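Local structure of folylpolyglutamate synthase protein FOLC (Mycobacterium tuberculosis, 2VOS) at residues Gly337-Met342 / Ser360-Thr365; Glu434-Ala439 / Val472-Ala477; Ser445-Ala450 / Thr464-Thr469. The protein probably catalyses the ATP-dependent addition of L-glutamate to dihydropteroate, giving dihydrofolate, and of further glutamates to tetrahydrofolate. One frame throughout, in Å; residues are numbered along the deposited sequence.

Contact 1. Residues Gly337-Met342 / Ser360-Thr365; sequences GRLERM and SALAQT. With ADP (adenosine-5'-diphosphate), chain B.
Leu339 and Thr365 reach for each other tip to tip, the CD2 methyl of Leu339 ending 3.7 Å from CG2 of Thr365. The threonine is turned to suit both its branches. With chi1 at -56°, CG2 lies anti to the backbone N and goes to the leucine, while OG1 folds back beside the N and bonds Ala361 O at 2.7 Å. That carbonyl is gripped twice, because Thr365 N comes to it from the opposite face of its plane. Leu362 comes alongside Leu339 at a slant, though the exact spacing of the leucine methyls is doubtful in the model.

Leu339 reaches the helix from a G1 beta bulge, in which it and Glu340 both face Ile350 of strand 347-350, in the glutamate ligase domain of the Mur ligase family. One residue earlier, Arg338 turns to the nucleotide. A bend at chi2 (54°) swings its chain round, and the guanidinium meets the alpha-phosphate with its edge: NE and NH2 each bond ADP O1A at 2.8 Å, so two N-H groups clasp one oxygen and probably offset its negative charge. Pro336 O takes the remaining nitrogen, NH1. Asp351 ties the loop to the nucleotide, its OD1 accepting from Leu339 N and its OD2 hydrogen-bonded to ADP. On the helix side, the Ala361 CB methyl comes to 3.6 Å from adenine N3 of ADP.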
loop_
_atom_site.group_PDB
_atom_site.type_symbol
_atom_site.label_atom_id
_atom_site.label_comp_id
_atom_site.label_asym_id
_atom_site.label_seq_id
_atom_site.Cartn_x
_atom_site.Cartn_y
_atom_site.Cartn_z
ATOM N N GLY A 337 8.140 -0.057 5.343
ATOM C CA GLY A 337 7.988 -1.441 4.874
ATOM C C GLY A 337 7.999 -1.586 3.378
ATOM O O GLY A 337 7.696 -2.675 2.905
ATOM N N ARG A 338 8.317 -0.532 2.595
ATOM C CA ARG A 338 8.558 -0.695 1.129
ATOM C C ARG A 338 10.045 -0.450 0.832
ATOM O O ARG A 338 10.540 0.701 0.839
ATOM C CB ARG A 338 7.680 0.239 0.271
ATOM C CG ARG A 338 6.192 -0.234 0.183
ATOM C CD ARG A 338 5.600 -0.426 1.563
ATOM N NE ARG A 338 4.149 -0.650 1.572
ATOM C CZ ARG A 338 3.407 -0.803 2.679
ATOM N NH1 ARG A 338 3.936 -0.778 3.902
ATOM N NH2 ARG A 338 2.105 -1.002 2.575
ATOM N N LEU A 339 10.765 -1.557 0.654
ATOM C CA LEU A 339 12.203 -1.555 0.499
ATOM C C LEU A 339 12.855 -0.619 1.507
ATOM O O LEU A 339 13.618 0.302 1.144
ATOM C CB LEU A 339 12.556 -1.110 -0.908
ATOM C CG LEU A 339 13.371 -1.965 -1.902
ATOM C CD1 LEU A 339 14.027 -3.197 -1.385
ATOM C CD2 LEU A 339 12.558 -2.130 -3.181
ATOM N N GLU A 340 12.516 -0.820 2.774
ATOM C CA GLU A 340 12.966 0.067 3.815
ATOM C C GLU A 340 14.141 -0.611 4.539
ATOM O O GLU A 340 14.040 -1.758 4.969
ATOM C CB GLU A 340 11.824 0.350 4.814
ATOM C CG GLU A 340 12.200 1.403 5.865
ATOM C CD GLU A 340 11.115 1.578 6.912
ATOM O OE1 GLU A 340 10.198 0.722 6.954
ATOM O OE2 GLU A 340 11.197 2.526 7.725
ATOM N N ARG A 341 15.234 0.102 4.705
ATOM C CA ARG A 341 16.425 -0.453 5.359
ATOM C C ARG A 341 16.330 -0.309 6.843
ATOM O O ARG A 341 16.161 0.825 7.343
ATOM C CB ARG A 341 17.632 0.361 4.934
ATOM C CG ARG A 341 18.321 -0.159 3.717
ATOM C CD ARG A 341 19.819 0.310 3.667
ATOM N NE ARG A 341 20.029 1.746 3.943
ATOM C CZ ARG A 341 21.211 2.287 4.261
ATOM N NH1 ARG A 341 22.329 1.526 4.291
ATOM N NH2 ARG A 341 21.297 3.587 4.526
HETATM N N MSE A 342 16.459 -1.439 7.545
HETATM C CA MSE A 342 16.428 -1.459 9.006
HETATM C C MSE A 342 17.816 -1.217 9.595
HETATM O O MSE A 342 17.913 -0.723 10.734
HETATM C CB MSE A 342 15.938 -2.824 9.562
HETATM C CG MSE A 342 14.502 -3.191 9.202
HETATM SE SE MSE A 342 13.243 -2.004 10.034
HETATM C CE MSE A 342 13.086 -0.704 8.569
ATOM N N SER A 360 8.941 -8.909 -8.313
ATOM C CA SER A 360 9.758 -8.487 -9.430
ATOM C C SER A 360 10.347 -7.057 -9.252
ATOM O O SER A 360 11.539 -6.840 -9.536
ATOM C CB SER A 360 8.976 -8.664 -10.739
ATOM O OG SER A 360 9.670 -8.008 -11.759
ATOM N N ALA A 361 9.540 -6.100 -8.729
ATOM C CA ALA A 361 10.050 -4.717 -8.518
ATOM C C ALA A 361 11.156 -4.742 -7.453
ATOM O O ALA A 361 12.217 -4.113 -7.618
ATOM C CB ALA A 361 8.939 -3.796 -8.101
ATOM N N LEU A 362 10.903 -5.511 -6.389
ATOM C CA LEU A 362 11.869 -5.727 -5.353
ATOM C C LEU A 362 13.186 -6.335 -5.904
ATOM O O LEU A 362 14.287 -5.834 -5.588
ATOM C CB LEU A 362 11.256 -6.633 -4.262
ATOM C CG LEU A 362 12.149 -7.145 -3.146
ATOM C CD1 LEU A 362 12.914 -5.982 -2.391
ATOM C CD2 LEU A 362 11.333 -8.030 -2.111
ATOM N N ALA A 363 13.089 -7.389 -6.733
ATOM C CA ALA A 363 14.297 -8.084 -7.223
ATOM C C ALA A 363 15.073 -7.120 -8.138
ATOM O O ALA A 363 16.306 -7.005 -8.040
ATOM C CB ALA A 363 13.906 -9.376 -8.011
ATOM N N GLN A 364 14.362 -6.411 -9.023
ATOM C CA GLN A 364 15.048 -5.510 -9.933
ATOM C C GLN A 364 15.785 -4.391 -9.172
ATOM O O GLN A 364 16.900 -3.994 -9.574
ATOM C CB GLN A 364 14.083 -4.862 -10.887
ATOM C CG GLN A 364 13.644 -5.793 -12.001
ATOM C CD GLN A 364 12.637 -5.097 -12.877
ATOM O OE1 GLN A 364 13.002 -4.190 -13.632
ATOM N NE2 GLN A 364 11.354 -5.461 -12.742
ATOM N N THR A 365 15.137 -3.866 -8.132
ATOM C CA THR A 365 15.723 -2.797 -7.322
ATOM C C THR A 365 16.997 -3.288 -6.605
ATOM O O THR A 365 18.041 -2.593 -6.589
ATOM C CB THR A 365 14.708 -2.293 -6.290
ATOM O OG1 THR A 365 13.518 -1.875 -6.973
ATOM C CG2 THR A 365 15.269 -1.048 -5.492
HETATM P PB ADP B . -0.500 -1.430 -2.301
HETATM O O1B ADP B . -0.988 -0.422 -1.293
HETATM O O2B ADP B . -0.511 -2.838 -1.776
HETATM O O3B ADP B . -1.052 -1.305 -3.689
HETATM P PA ADP B . 2.250 -0.521 -1.667
HETATM O O1A ADP B . 1.968 -0.909 -0.223
HETATM O O2A ADP B . 2.852 0.803 -2.109
HETATM O O3A ADP B . 1.046 -1.053 -2.640
HETATM O "O5'" ADP B . 3.395 -1.594 -2.092
HETATM C "C5'" ADP B . 3.370 -2.993 -1.772
HETATM C "C4'" ADP B . 4.622 -3.594 -2.447
HETATM O "O4'" ADP B . 4.473 -3.491 -3.890
HETATM C "C3'" ADP B . 5.909 -2.807 -2.207
HETATM O "O3'" ADP B . 6.682 -3.396 -1.181
HETATM C "C2'" ADP B . 6.762 -2.902 -3.440
HETATM O "O2'" ADP B . 7.378 -4.235 -3.426
HETATM C "C1'" ADP B . 5.715 -3.072 -4.510
HETATM N N9 ADP B . 5.326 -1.849 -5.269
HETATM C C8 ADP B . 4.883 -0.618 -4.845
HETATM N N7 ADP B . 4.589 0.165 -5.925
HETATM C C5 ADP B . 4.740 -0.617 -7.034
HETATM C C6 ADP B . 4.566 -0.458 -8.482
HETATM N N6 ADP B . 4.152 0.716 -9.004
HETATM N N1 ADP B . 4.893 -1.509 -9.243
HETATM C C2 ADP B . 5.373 -2.701 -8.802
HETATM N N3 ADP B . 5.536 -2.948 -7.476
HETATM C C4 ADP B . 5.246 -1.930 -6.601
#

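Contact 2. Residues Glu434-Ala439 / Val472-Ala477; sequences ENLRDA and VVTAGA
Leu436 meets Ala477 and Thr474 because its first torsion sets CG anti to the backbone N (chi1 -171°), carrying the branch out from the start of helix 436-451 towards helix 472-481. The second torsion (60°) then turns CD2 into the contact with both partners. Leu436 CD2 lands against the CB of Ala477, 3.6 Å away, and also lies 3.9 Å from the backbone O of Thr474. The other methyl, Leu436 CD1, stands off a little, 4.3 Å from Thr474 CG2. Thr474 and Ala477 are three residues apart and so lie along one side of their helix, with the leucine branch set against both.

The threonine splits its duties. Its methyl is given to the apolar side, while OG1 is bound away from the leucine, to Ser380 O and Asn406 ND2, so this buried hydroxyl is satisfied by loops outside the pair. On the leucine's own helix, the first turn is capped by Asn435, at the N-cap position. Its OD1 receives the N-H of Asp438 at 2.8 Å in an almost straight bond (174°), and Ala439 N bonds Asn435 O at 2.8 Å. The cap thus closes the turn on which Leu436 is mounted.

This is a helix-to-helix contact within the Rossmann-like C-terminal domain, with no bound group taking part: the nearest atoms of ADP and the Thr474 side chain are about 11 Å apart. Leu436 also packs on Ala478 and Leu481 further along helix 472-481, and on Val378 of strand 374-379, where Ala439 rests as well. Its side chain therefore fills the corner between two neighbouring helices and the sheet that both of them cover.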
loop_
_atom_site.group_PDB
_atom_site.type_symbol
_atom_site.label_atom_id
_atom_site.label_comp_id
_atom_site.label_asym_id
_atom_site.label_seq_id
_atom_site.Cartn_x
_atom_site.Cartn_y
_atom_site.Cartn_z
ATOM N N GLU A 434 10.882 -21.788 12.625
ATOM C CA GLU A 434 9.530 -21.843 13.174
ATOM C C GLU A 434 8.891 -20.473 13.266
ATOM O O GLU A 434 7.646 -20.355 13.213
ATOM C CB GLU A 434 9.518 -22.501 14.559
ATOM C CG GLU A 434 9.996 -23.983 14.574
ATOM C CD GLU A 434 9.806 -24.661 15.954
ATOM O OE1 GLU A 434 8.986 -24.167 16.778
ATOM O OE2 GLU A 434 10.475 -25.692 16.225
ATOM N N ASN A 435 9.705 -19.427 13.441
ATOM C CA ASN A 435 9.148 -18.092 13.562
ATOM C C ASN A 435 10.139 -17.055 13.024
ATOM O O ASN A 435 11.317 -17.358 12.720
ATOM C CB ASN A 435 8.775 -17.786 15.018
ATOM C CG ASN A 435 9.970 -17.836 15.940
ATOM O OD1 ASN A 435 10.966 -17.151 15.705
ATOM N ND2 ASN A 435 9.895 -18.661 16.965
ATOM N N LEU A 436 9.643 -15.844 12.876
ATOM C CA LEU A 436 10.375 -14.792 12.250
ATOM C C LEU A 436 11.685 -14.436 12.938
ATOM O O LEU A 436 12.706 -14.160 12.266
ATOM C CB LEU A 436 9.460 -13.559 12.153
ATOM C CG LEU A 436 10.031 -12.441 11.321
ATOM C CD1 LEU A 436 10.267 -12.926 9.902
ATOM C CD2 LEU A 436 9.072 -11.202 11.311
ATOM N N ARG A 437 11.679 -14.372 14.270
ATOM C CA ARG A 437 12.914 -14.077 14.961
ATOM C C ARG A 437 13.938 -15.174 14.703
ATOM O O ARG A 437 15.090 -14.894 14.424
ATOM C CB ARG A 437 12.663 -13.921 16.467
ATOM C CG ARG A 437 13.887 -13.466 17.277
ATOM C CD ARG A 437 13.491 -13.181 18.765
ATOM N NE ARG A 437 12.290 -12.323 18.831
ATOM C CZ ARG A 437 11.723 -11.893 19.958
ATOM N NH1 ARG A 437 12.245 -12.237 21.147
ATOM N NH2 ARG A 437 10.632 -11.125 19.912
ATOM N N ASP A 438 13.525 -16.427 14.806
ATOM C CA ASP A 438 14.422 -17.528 14.461
ATOM C C ASP A 438 14.958 -17.378 13.003
ATOM O O ASP A 438 16.154 -17.609 12.747
ATOM C CB ASP A 438 13.697 -18.879 14.592
ATOM C CG ASP A 438 13.569 -19.394 16.065
ATOM O OD1 ASP A 438 13.938 -18.701 17.056
ATOM O OD2 ASP A 438 13.086 -20.549 16.189
ATOM N N ALA A 439 14.070 -17.054 12.064
ATOM C CA ALA A 439 14.415 -16.982 10.644
ATOM C C ALA A 439 15.462 -15.908 10.439
ATOM O O ALA A 439 16.442 -16.137 9.737
ATOM C CB ALA A 439 13.232 -16.675 9.794
ATOM N N VAL A 472 2.693 -8.143 3.740
ATOM C CA VAL A 472 2.622 -6.984 4.632
ATOM C C VAL A 472 2.890 -7.360 6.087
ATOM O O VAL A 472 3.611 -6.667 6.818
ATOM C CB VAL A 472 1.206 -6.311 4.543
ATOM C CG1 VAL A 472 1.138 -5.135 5.503
ATOM C CG2 VAL A 472 0.989 -5.833 3.108
ATOM N N VAL A 473 2.351 -8.500 6.497
ATOM C CA VAL A 473 2.462 -8.935 7.875
ATOM C C VAL A 473 3.925 -9.309 8.231
ATOM O O VAL A 473 4.409 -9.049 9.364
ATOM C CB VAL A 473 1.533 -10.158 8.117
ATOM C CG1 VAL A 473 1.728 -10.701 9.543
ATOM C CG2 VAL A 473 0.049 -9.777 7.877
ATOM N N THR A 474 4.629 -9.868 7.259
ATOM C CA THR A 474 6.021 -10.285 7.438
ATOM C C THR A 474 6.864 -9.013 7.627
ATOM O O THR A 474 7.678 -8.897 8.555
ATOM C CB THR A 474 6.567 -11.044 6.183
ATOM O OG1 THR A 474 5.715 -12.164 5.828
ATOM C CG2 THR A 474 8.027 -11.604 6.443
ATOM N N ALA A 475 6.710 -8.070 6.700
ATOM C CA ALA A 475 7.358 -6.780 6.800
ATOM C C ALA A 475 7.005 -6.042 8.079
ATOM O O ALA A 475 7.903 -5.530 8.770
ATOM C CB ALA A 475 7.038 -5.939 5.547
ATOM N N GLY A 476 5.721 -5.991 8.432
ATOM C CA GLY A 476 5.284 -5.297 9.619
ATOM C C GLY A 476 5.809 -5.918 10.891
ATOM O O GLY A 476 6.314 -5.184 11.783
ATOM N N ALA A 477 5.770 -7.258 10.982
ATOM C CA ALA A 477 6.287 -7.923 12.210
ATOM C C ALA A 477 7.773 -7.666 12.387
ATOM O O ALA A 477 8.254 -7.417 13.472
ATOM C CB ALA A 477 6.009 -9.467 12.214
#

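Contact 3. Residues Ser445-Ala450 / Thr464-Thr469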
loop_
_atom_site.group_PDB
_atom_site.type_symbol
_atom_site.label_atom_id
_atom_site.label_comp_id
_atom_site.label_asym_id
_atom_site.label_seq_id
_atom_site.Cartn_x
_atom_site.Cartn_y
_atom_site.Cartn_z
ATOM N N SER A 445 23.246 -15.977 10.344
ATOM C CA SER A 445 24.389 -16.854 10.346
ATOM C C SER A 445 24.796 -17.173 8.883
ATOM O O SER A 445 25.967 -17.317 8.593
ATOM C CB SER A 445 24.169 -18.094 11.229
ATOM O OG SER A 445 23.205 -18.949 10.654
ATOM N N LEU A 446 23.846 -17.208 7.959
ATOM C CA LEU A 446 24.211 -17.441 6.567
ATOM C C LEU A 446 25.033 -16.261 6.018
ATOM O O LEU A 446 26.026 -16.413 5.327
ATOM C CB LEU A 446 22.956 -17.678 5.722
ATOM C CG LEU A 446 22.114 -18.929 5.985
ATOM C CD1 LEU A 446 20.853 -18.946 5.088
ATOM C CD2 LEU A 446 22.930 -20.207 5.789
ATOM N N VAL A 447 24.638 -15.057 6.380
ATOM C CA VAL A 447 25.311 -13.878 5.899
ATOM C C VAL A 447 26.724 -13.753 6.566
ATOM O O VAL A 447 27.650 -13.278 5.932
ATOM C CB VAL A 447 24.391 -12.676 6.204
ATOM C CG1 VAL A 447 25.208 -11.493 6.600
ATOM C CG2 VAL A 447 23.467 -12.392 5.038
ATOM N N ASP A 448 26.868 -14.155 7.841
ATOM C CA ASP A 448 28.171 -14.264 8.540
ATOM C C ASP A 448 29.065 -15.312 7.860
ATOM O O ASP A 448 30.238 -15.086 7.652
ATOM C CB ASP A 448 27.991 -14.696 9.994
ATOM C CG ASP A 448 27.357 -13.608 10.872
ATOM O OD1 ASP A 448 27.166 -12.452 10.409
ATOM O OD2 ASP A 448 27.045 -13.908 12.043
ATOM N N ASP A 449 28.517 -16.465 7.522
ATOM C CA ASP A 449 29.292 -17.411 6.799
ATOM C C ASP A 449 29.740 -16.832 5.438
ATOM O O ASP A 449 30.887 -17.010 5.057
ATOM C CB ASP A 449 28.547 -18.742 6.604
ATOM C CG ASP A 449 28.229 -19.463 7.915
ATOM O OD1 ASP A 449 28.822 -19.169 8.991
ATOM O OD2 ASP A 449 27.357 -20.355 7.847
ATOM N N ALA A 450 28.848 -16.172 4.694
ATOM C CA ALA A 450 29.226 -15.584 3.398
ATOM C C ALA A 450 30.357 -14.585 3.564
ATOM O O ALA A 450 31.297 -14.535 2.771
ATOM C CB ALA A 450 28.036 -14.898 2.743
ATOM N N THR A 464 26.703 -7.701 1.990
ATOM C CA THR A 464 25.771 -8.790 2.198
ATOM C C THR A 464 24.496 -8.173 2.727
ATOM O O THR A 464 24.507 -7.073 3.275
ATOM C CB THR A 464 26.278 -9.801 3.239
ATOM O OG1 THR A 464 26.442 -9.148 4.487
ATOM C CG2 THR A 464 27.664 -10.364 2.838
ATOM N N GLY A 465 23.396 -8.894 2.576
ATOM C CA GLY A 465 22.097 -8.420 3.051
ATOM C C GLY A 465 21.073 -9.527 3.273
ATOM O O GLY A 465 21.212 -10.654 2.786
ATOM N N ILE A 466 20.063 -9.163 4.039
ATOM C CA ILE A 466 18.938 -9.997 4.384
ATOM C C ILE A 466 17.706 -9.207 3.932
ATOM O O ILE A 466 17.601 -7.993 4.196
ATOM C CB ILE A 466 18.866 -10.170 5.891
ATOM C CG1 ILE A 466 20.131 -10.879 6.355
ATOM C CG2 ILE A 466 17.700 -11.057 6.280
ATOM C CD1 ILE A 466 20.340 -10.822 7.812
ATOM N N VAL A 467 16.803 -9.874 3.221
ATOM C CA VAL A 467 15.621 -9.200 2.725
ATOM C C VAL A 467 14.406 -9.946 3.240
ATOM O O VAL A 467 14.196 -11.150 2.968
ATOM C CB VAL A 467 15.598 -9.204 1.202
ATOM C CG1 VAL A 467 14.327 -8.507 0.723
ATOM C CG2 VAL A 467 16.847 -8.492 0.677
ATOM N N ILE A 468 13.652 -9.251 4.086
ATOM C CA ILE A 468 12.514 -9.868 4.756
ATOM C C ILE A 468 11.254 -9.434 3.991
ATOM O O ILE A 468 10.912 -8.236 3.956
ATOM C CB ILE A 468 12.449 -9.353 6.228
ATOM C CG1 ILE A 468 13.806 -9.644 6.900
ATOM C CG2 ILE A 468 11.179 -9.873 6.990
ATOM C CD1 ILE A 468 14.046 -8.853 8.207
ATOM N N THR A 469 10.513 -10.397 3.426
ATOM C CA THR A 469 9.446 -10.009 2.504
ATOM C C THR A 469 8.381 -11.122 2.390
ATOM O O THR A 469 8.442 -12.155 3.115
ATOM C CB THR A 469 10.083 -9.683 1.117
ATOM O OG1 THR A 469 9.121 -9.104 0.257
ATOM C CG2 THR A 469 10.653 -10.993 0.398
#
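Val447 is the residue that ties helix 445-450 to strand 464-469, meeting Thr464, Gly465 and Ile466 with its two methyls. Its CB points toward the strand but makes no close contact itself, leaving the touching to the branches. Val447 CG1 goes to the beginning of the strand, 3.4 Å from Thr464 OG1 and 3.9 Å from Thr464 CB, the two side chains passing at a slant. The Thr464 hydroxyl lies there because chi1 (61°) sets OG1 between the backbone N and the carbonyl carbon; the touch is van der Waals only. Val447 CG2 takes the other direction along the strand: it lies 3.6 Å from the backbone O of Gly465 and 3.9 Å from CG1 of Ile466. That last pair is an apolar carbon-to-carbon touch, and Ile466 continues it by touching Ala443 and Thr444 of the same helix.

Val447 is also held from outside the pair, by Val376 of strand 374-379 and by Pro346. The axes of the two segments pass 8.6 Å apart and run nearly antiparallel, at 163°. This is the geometry of a beta-alpha-beta crossover: the chain leaves strand 430-432, returns through helix 436-451, passing over strands 400-403 and 374-379, and enters strand 464-469, parallel to the first, as expected of the Rossmann-like C-terminal domain of Mur-type ligases.

How the contacts relate
All three contacts are buried and belong to one domain, though their centres stand about 13, 18 and 26 Å from the centre of the chain for contacts 1, 2 and 3. Contact 1 alone combines apolar packing with hydrogen bonds from Arg338 to ADP; the other two hold their segments by van der Waals touch. Contacts 2 and 3 share helix 436-451, one near its start and the other towards its end, and contact 3 is nested within the loop that contact 2 closes. Strand 464-469 of contact 3 also meets the other two: Leu362 of contact 1 packs on its Val467 and Thr469, and Thr474 of contact 2 on its Ile468.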